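PDB 6BVD: light Chain, which probably acts as a zinc-dependent endopeptidase, the protease domain of a mosaic botulinum neurotoxin that would cleave a neuronal SNARE protein. Local coordinates for residues 41-47 / 93-97; 154-160 / 192-198. All blocks are in the same frame, centred on the assembly; numbering follows the deposited sequence.

Overall arrangement
Contacts 1 and 2 are both buried and meet in one mixed sheet, where strands 45-48 and 155-158 are neighbours; their centres lie about 10 Å apart. Contact 1 sets a beta turn and the side chains of the strand after it against helix 83-100 and is wholly apolar, with 268 Å² buried. Contact 2 joins two parallel strands of the sheet, with five backbone hydrogen bonds and 580 Å² buried. Strand 155-158 connects the two: the 3.0 Å approach of Trp46 N to Leu155 O is a probable hydrogen bond, and Phe97 CZ packs 3.7 Å from Ile157 CD1. Contact 2 lies nearer the chain centre. Its Val195 side chain is about 10 Å from the zinc; the Ile94 side chain of contact 1 is about 9 Å from a calcium.

Contact 1 (41-47 / 93-97); sequences IMDNVWI and MIKLF
In this helix-on-sheet packing, Ile41 and Phe97 form the central pair where the turn between strands 36-40 and 45-48 meets helix 83-100. Ile41 CG1 stands over one face of the Phe97 ring, 4.0 Å from its centroid and 22° off the normal, which meets the geometry of a CH-pi contact; the atom is displaced from the ring centre toward the rim. With CG1 trans to the backbone N (chi1 -178°), the Ile41 chain reaches the helix, and its CD1 continues past the ring to Ile94 CG1 at 3.7 Å.

A second approach to the ring comes from Met42. Its SD lies 4.0 Å from Phe97 CE1 and 71° off the ring normal, an oblique Met-aromatic contact, with the two side chains nearly perpendicular. The type II beta turn from Met42 to Val45, closed by Val45 N to Met42 O at 2.9 Å, brings the chain round so that Val45 also faces the helix; its CG1 is a looser neighbour of Phe97 CZ at 4.4 Å. One helical turn before Phe97, Met93 CB receives Ile47 CD1 at 3.8 Å, extending the apolar seam along the strand.

Leu110 of helix 104-115 touches both Met42 and Phe97, while Leu226 of helix 222-237, the helix bearing zinc ligands His228 and His232, packs on Met93 and Phe97.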
loop_
_atom_site.group_PDB
_atom_site.type_symbol
_atom_site.label_atom_id
_atom_site.label_comp_id
_atom_site.label_asym_id
_atom_site.label_seq_id
_atom_site.Cartn_x
_atom_site.Cartn_y
_atom_site.Cartn_z
ATOM N N ILE A 41 -10.434 13.267 0.781
ATOM C CA ILE A 41 -9.699 12.027 0.476
ATOM C C ILE A 41 -9.136 12.024 -0.943
ATOM O O ILE A 41 -8.074 11.403 -1.226
ATOM C CB ILE A 41 -10.669 10.778 0.758
ATOM C CG1 ILE A 41 -9.927 9.461 0.494
ATOM C CG2 ILE A 41 -11.938 10.903 -0.037
ATOM C CD1 ILE A 41 -9.054 9.083 1.619
ATOM N N MET A 42 -9.827 12.686 -1.870
ATOM C CA MET A 42 -9.317 12.881 -3.235
ATOM C C MET A 42 -10.005 14.090 -3.763
ATOM O O MET A 42 -11.026 14.505 -3.174
ATOM C CB MET A 42 -9.573 11.654 -4.168
ATOM C CG MET A 42 -11.054 11.183 -4.200
ATOM S SD MET A 42 -11.396 9.947 -5.524
ATOM C CE MET A 42 -11.480 11.030 -6.930
ATOM N N ASP A 43 -9.515 14.673 -4.864
ATOM C CA ASP A 43 -10.160 15.879 -5.419
ATOM C C ASP A 43 -11.684 15.703 -5.570
ATOM O O ASP A 43 -12.152 14.765 -6.245
ATOM C CB ASP A 43 -9.581 16.245 -6.781
ATOM C CG ASP A 43 -8.200 16.893 -6.700
ATOM O OD1 ASP A 43 -7.747 17.297 -5.611
ATOM O OD2 ASP A 43 -7.573 17.010 -7.763
ATOM N N ASN A 44 -12.449 16.638 -4.968
ATOM C CA ASN A 44 -13.907 16.695 -4.998
ATOM C C ASN A 44 -14.618 15.643 -4.129
ATOM O O ASN A 44 -15.817 15.481 -4.229
ATOM C CB ASN A 44 -14.452 16.618 -6.448
ATOM C CG ASN A 44 -14.051 17.830 -7.293
ATOM O OD1 ASN A 44 -13.909 18.926 -6.761
ATOM N ND2 ASN A 44 -13.829 17.626 -8.600
ATOM N N VAL A 45 -13.910 14.943 -3.274
ATOM C CA VAL A 45 -14.572 13.960 -2.402
ATOM C C VAL A 45 -14.189 14.247 -0.959
ATOM O O VAL A 45 -12.998 14.250 -0.583
ATOM C CB VAL A 45 -14.185 12.476 -2.763
ATOM C CG1 VAL A 45 -14.970 11.503 -1.910
ATOM C CG2 VAL A 45 -14.457 12.195 -4.215
ATOM N N TRP A 46 -15.200 14.482 -0.137
ATOM C CA TRP A 46 -14.976 14.805 1.270
ATOM C C TRP A 46 -15.519 13.723 2.138
ATOM O O TRP A 46 -16.595 13.179 1.855
ATOM C CB TRP A 46 -15.667 16.150 1.653
ATOM C CG TRP A 46 -15.005 17.289 0.980
ATOM C CD1 TRP A 46 -15.259 17.751 -0.262
ATOM C CD2 TRP A 46 -13.912 18.073 1.502
ATOM N NE1 TRP A 46 -14.395 18.804 -0.552
ATOM C CE2 TRP A 46 -13.562 19.013 0.513
ATOM C CE3 TRP A 46 -13.206 18.072 2.714
ATOM C CZ2 TRP A 46 -12.535 19.980 0.705
ATOM C CZ3 TRP A 46 -12.170 19.030 2.905
ATOM C CH2 TRP A 46 -11.847 19.952 1.893
ATOM N N ILE A 47 -14.801 13.426 3.210
ATOM C CA ILE A 47 -15.323 12.526 4.233
ATOM C C ILE A 47 -15.625 13.252 5.538
ATOM O O ILE A 47 -14.768 13.983 6.068
ATOM C CB ILE A 47 -14.327 11.377 4.525
ATOM C CG1 ILE A 47 -14.029 10.622 3.231
ATOM C CG2 ILE A 47 -14.855 10.443 5.656
ATOM C CD1 ILE A 47 -12.934 9.589 3.341
ATOM N N MET A 93 -10.905 4.170 5.509
ATOM C CA MET A 93 -11.369 4.765 4.270
ATOM C C MET A 93 -10.170 5.089 3.358
ATOM O O MET A 93 -10.223 4.872 2.142
ATOM C CB MET A 93 -12.213 6.034 4.537
ATOM C CG MET A 93 -13.509 5.756 5.266
ATOM S SD MET A 93 -14.536 4.544 4.427
ATOM C CE MET A 93 -14.826 5.331 2.834
ATOM N N ILE A 94 -9.084 5.567 3.949
ATOM C CA ILE A 94 -7.864 5.812 3.197
ATOM C C ILE A 94 -7.372 4.486 2.579
ATOM O O ILE A 94 -7.015 4.390 1.411
ATOM C CB ILE A 94 -6.789 6.407 4.115
ATOM C CG1 ILE A 94 -7.109 7.867 4.459
ATOM C CG2 ILE A 94 -5.436 6.383 3.467
ATOM C CD1 ILE A 94 -6.227 8.406 5.569
ATOM N N LYS A 95 -7.417 3.439 3.378
ATOM C CA LYS A 95 -6.944 2.128 2.872
ATOM C C LYS A 95 -7.830 1.625 1.721
ATOM O O LYS A 95 -7.338 1.075 0.705
ATOM C CB LYS A 95 -6.899 1.114 4.019
ATOM C CG LYS A 95 -6.083 -0.159 3.668
ATOM C CD LYS A 95 -5.847 -1.027 4.889
ATOM C CE LYS A 95 -4.997 -2.250 4.484
ATOM N NZ LYS A 95 -4.422 -2.796 5.714
ATOM N N LEU A 96 -9.141 1.833 1.850
ATOM C CA LEU A 96 -10.057 1.364 0.811
ATOM C C LEU A 96 -9.938 2.161 -0.490
ATOM O O LEU A 96 -9.969 1.584 -1.580
ATOM C CB LEU A 96 -11.509 1.382 1.313
ATOM C CG LEU A 96 -11.801 0.507 2.530
ATOM C CD1 LEU A 96 -13.280 0.541 2.903
ATOM C CD2 LEU A 96 -11.389 -0.985 2.316
ATOM N N PHE A 97 -9.719 3.475 -0.386
ATOM C CA PHE A 97 -9.498 4.258 -1.583
ATOM C C PHE A 97 -8.157 3.873 -2.242
ATOM O O PHE A 97 -8.097 3.802 -3.472
ATOM C CB PHE A 97 -9.555 5.768 -1.287
ATOM C CG PHE A 97 -10.956 6.347 -1.385
ATOM C CD1 PHE A 97 -11.395 6.935 -2.554
ATOM C CD2 PHE A 97 -11.832 6.260 -0.315
ATOM C CE1 PHE A 97 -12.696 7.462 -2.652
ATOM C CE2 PHE A 97 -13.128 6.793 -0.370
ATOM C CZ PHE A 97 -13.579 7.389 -1.549
#

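Contact 2 (154-160 / 192-198); sequences NLIIWGP and IMTVEFS
Phe197 N donates to Trp158 O at 2.8 Å with an N-H...O angle of 170°, and Trp158 N reaches Val195 O equally closely, nearly in line with the carbonyl bond. They belong to a set of five backbone hydrogen bonds: Val195 N to Ile156 O, Ile156 N to Met193 O and Met193 N to Asn154 O continue the ladder with donors tilted from the carbonyl planes. CA-H...O contacts supplement it, including Thr194 CA to Ile156 O at 3.4 Å.

Leu155 and Val195 share one face, with Leu155 CD1 3.8 Å from Val195 CG2; chi1 of 171° swings the leucine CG away from its own N, and CD1 ends near the partner strand. Further along, Ile157 CG2 runs beside Phe197 CB at 4.0 Å. On the reverse face, Trp158 CD1 lies 3.8 Å from Thr194 CG2, approached obliquely. Past the ladder, Pro160 CG rests 3.6 Å from Ser198 OG, which is hydrogen-bonded to Leu164 O.

Val195 also touches Val233 of zinc-binding helix 222-237. The strand axes lie 4.7 Å apart at 18°, the geometry of adjacent parallel strands, here in the mixed sheet packed against the helix that carries the HExxH motif of a clostridial zinc protease.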
loop_
_atom_site.group_PDB
_atom_site.type_symbol
_atom_site.label_atom_id
_atom_site.label_comp_id
_atom_site.label_asym_id
_atom_site.label_seq_id
_atom_site.Cartn_x
_atom_site.Cartn_y
_atom_site.Cartn_z
ATOM N N ASN A 154 -18.161 16.972 -5.527
ATOM C CA ASN A 154 -19.072 15.997 -6.137
ATOM C C ASN A 154 -19.698 15.045 -5.110
ATOM O O ASN A 154 -20.784 14.505 -5.334
ATOM C CB ASN A 154 -18.311 15.155 -7.222
ATOM C CG ASN A 154 -17.831 16.000 -8.411
ATOM O OD1 ASN A 154 -18.284 17.155 -8.636
ATOM N ND2 ASN A 154 -16.923 15.419 -9.211
ATOM N N LEU A 155 -19.017 14.805 -4.005
ATOM C CA LEU A 155 -19.415 13.721 -3.110
ATOM C C LEU A 155 -18.991 13.963 -1.660
ATOM O O LEU A 155 -17.870 14.358 -1.389
ATOM C CB LEU A 155 -18.798 12.369 -3.600
ATOM C CG LEU A 155 -18.948 11.187 -2.638
ATOM C CD1 LEU A 155 -20.391 10.794 -2.359
ATOM C CD2 LEU A 155 -18.153 9.942 -3.232
ATOM N N ILE A 156 -19.904 13.704 -0.734
ATOM C CA ILE A 156 -19.610 13.741 0.681
ATOM C C ILE A 156 -20.002 12.405 1.289
ATOM O O ILE A 156 -21.166 11.981 1.192
ATOM C CB ILE A 156 -20.382 14.881 1.382
ATOM C CG1 ILE A 156 -20.014 16.226 0.731
ATOM C CG2 ILE A 156 -20.117 14.838 2.887
ATOM C CD1 ILE A 156 -20.851 17.385 1.237
ATOM N N ILE A 157 -19.035 11.755 1.926
ATOM C CA ILE A 157 -19.226 10.445 2.550
ATOM C C ILE A 157 -19.303 10.601 4.038
ATOM O O ILE A 157 -18.435 11.227 4.612
ATOM C CB ILE A 157 -18.065 9.450 2.231
ATOM C CG1 ILE A 157 -17.872 9.286 0.704
ATOM C CG2 ILE A 157 -18.358 8.072 2.940
ATOM C CD1 ILE A 157 -16.553 8.450 0.294
ATOM N N TRP A 158 -20.367 10.073 4.642
ATOM C CA TRP A 158 -20.557 9.997 6.093
ATOM C C TRP A 158 -20.439 8.555 6.606
ATOM O O TRP A 158 -20.598 7.606 5.845
ATOM C CB TRP A 158 -21.955 10.475 6.495
ATOM C CG TRP A 158 -22.314 11.844 6.123
ATOM C CD1 TRP A 158 -22.606 12.308 4.886
ATOM C CD2 TRP A 158 -22.521 12.941 7.031
ATOM N NE1 TRP A 158 -22.940 13.648 4.957
ATOM C CE2 TRP A 158 -22.896 14.048 6.261
ATOM C CE3 TRP A 158 -22.409 13.076 8.407
ATOM C CZ2 TRP A 158 -23.197 15.303 6.836
ATOM C CZ3 TRP A 158 -22.664 14.325 8.982
ATOM C CH2 TRP A 158 -23.035 15.421 8.185
ATOM N N GLY A 159 -20.272 8.416 7.917
ATOM C CA GLY A 159 -20.422 7.134 8.599
ATOM C C GLY A 159 -21.869 6.680 8.573
ATOM O O GLY A 159 -22.710 7.367 8.028
ATOM N N PRO A 160 -22.160 5.500 9.134
ATOM C CA PRO A 160 -23.536 4.990 9.058
ATOM C C PRO A 160 -24.588 5.763 9.837
ATOM O O PRO A 160 -24.280 6.468 10.814
ATOM C CB PRO A 160 -23.416 3.582 9.653
ATOM C CG PRO A 160 -22.227 3.661 10.544
ATOM C CD PRO A 160 -21.261 4.562 9.822
ATOM N N ILE A 192 -24.425 17.288 -6.195
ATOM C CA ILE A 192 -23.630 16.755 -5.115
ATOM C C ILE A 192 -24.268 15.456 -4.644
ATOM O O ILE A 192 -25.491 15.392 -4.486
ATOM C CB ILE A 192 -23.536 17.740 -3.948
ATOM C CG1 ILE A 192 -22.667 18.949 -4.333
ATOM C CG2 ILE A 192 -22.817 17.110 -2.799
ATOM C CD1 ILE A 192 -22.855 20.144 -3.319
ATOM N N MET A 193 -23.451 14.418 -4.413
ATOM C CA MET A 193 -23.988 13.140 -3.952
ATOM C C MET A 193 -23.601 12.931 -2.509
ATOM O O MET A 193 -22.698 13.581 -2.010
ATOM C CB MET A 193 -23.520 11.975 -4.867
ATOM C CG MET A 193 -24.007 12.157 -6.329
ATOM S SD MET A 193 -25.852 12.179 -6.531
ATOM C CE MET A 193 -26.296 10.463 -6.117
ATOM N N THR A 194 -24.378 12.102 -1.820
ATOM C CA THR A 194 -24.159 11.713 -0.437
ATOM C C THR A 194 -24.016 10.189 -0.366
ATOM O O THR A 194 -24.858 9.471 -0.958
ATOM C CB THR A 194 -25.351 12.105 0.480
ATOM O OG1 THR A 194 -25.750 13.455 0.222
ATOM C CG2 THR A 194 -25.010 11.943 1.951
ATOM N N VAL A 195 -23.023 9.701 0.384
ATOM C CA VAL A 195 -22.971 8.267 0.755
ATOM C C VAL A 195 -22.906 8.059 2.276
ATOM O O VAL A 195 -22.192 8.747 2.963
ATOM C CB VAL A 195 -21.762 7.551 0.112
ATOM C CG1 VAL A 195 -21.593 6.135 0.698
ATOM C CG2 VAL A 195 -21.942 7.491 -1.396
ATOM N N GLU A 196 -23.705 7.145 2.815
ATOM C CA GLU A 196 -23.516 6.678 4.175
ATOM C C GLU A 196 -22.803 5.343 4.056
ATOM O O GLU A 196 -23.349 4.415 3.437
ATOM C CB GLU A 196 -24.855 6.500 4.900
ATOM C CG GLU A 196 -25.686 7.761 4.923
ATOM C CD GLU A 196 -27.120 7.468 5.310
ATOM O OE1 GLU A 196 -27.340 6.690 6.267
ATOM O OE2 GLU A 196 -28.018 7.958 4.605
ATOM N N PHE A 197 -21.591 5.262 4.590
ATOM C CA PHE A 197 -20.770 4.065 4.392
ATOM C C PHE A 197 -20.166 3.561 5.698
ATOM O O PHE A 197 -19.609 4.331 6.520
ATOM C CB PHE A 197 -19.650 4.332 3.383
ATOM C CG PHE A 197 -18.976 3.071 2.922
ATOM C CD1 PHE A 197 -19.660 2.199 2.087
ATOM C CD2 PHE A 197 -17.710 2.733 3.359
ATOM C CE1 PHE A 197 -19.068 1.008 1.682
ATOM C CE2 PHE A 197 -17.106 1.543 2.938
ATOM C CZ PHE A 197 -17.784 0.694 2.121
ATOM N N SER A 198 -20.212 2.240 5.852
ATOM C CA SER A 198 -19.810 1.601 7.085
ATOM C C SER A 198 -18.887 0.417 6.734
ATOM O O SER A 198 -19.376 -0.691 6.512
ATOM C CB SER A 198 -21.054 1.124 7.847
ATOM O OG SER A 198 -20.778 0.644 9.141
#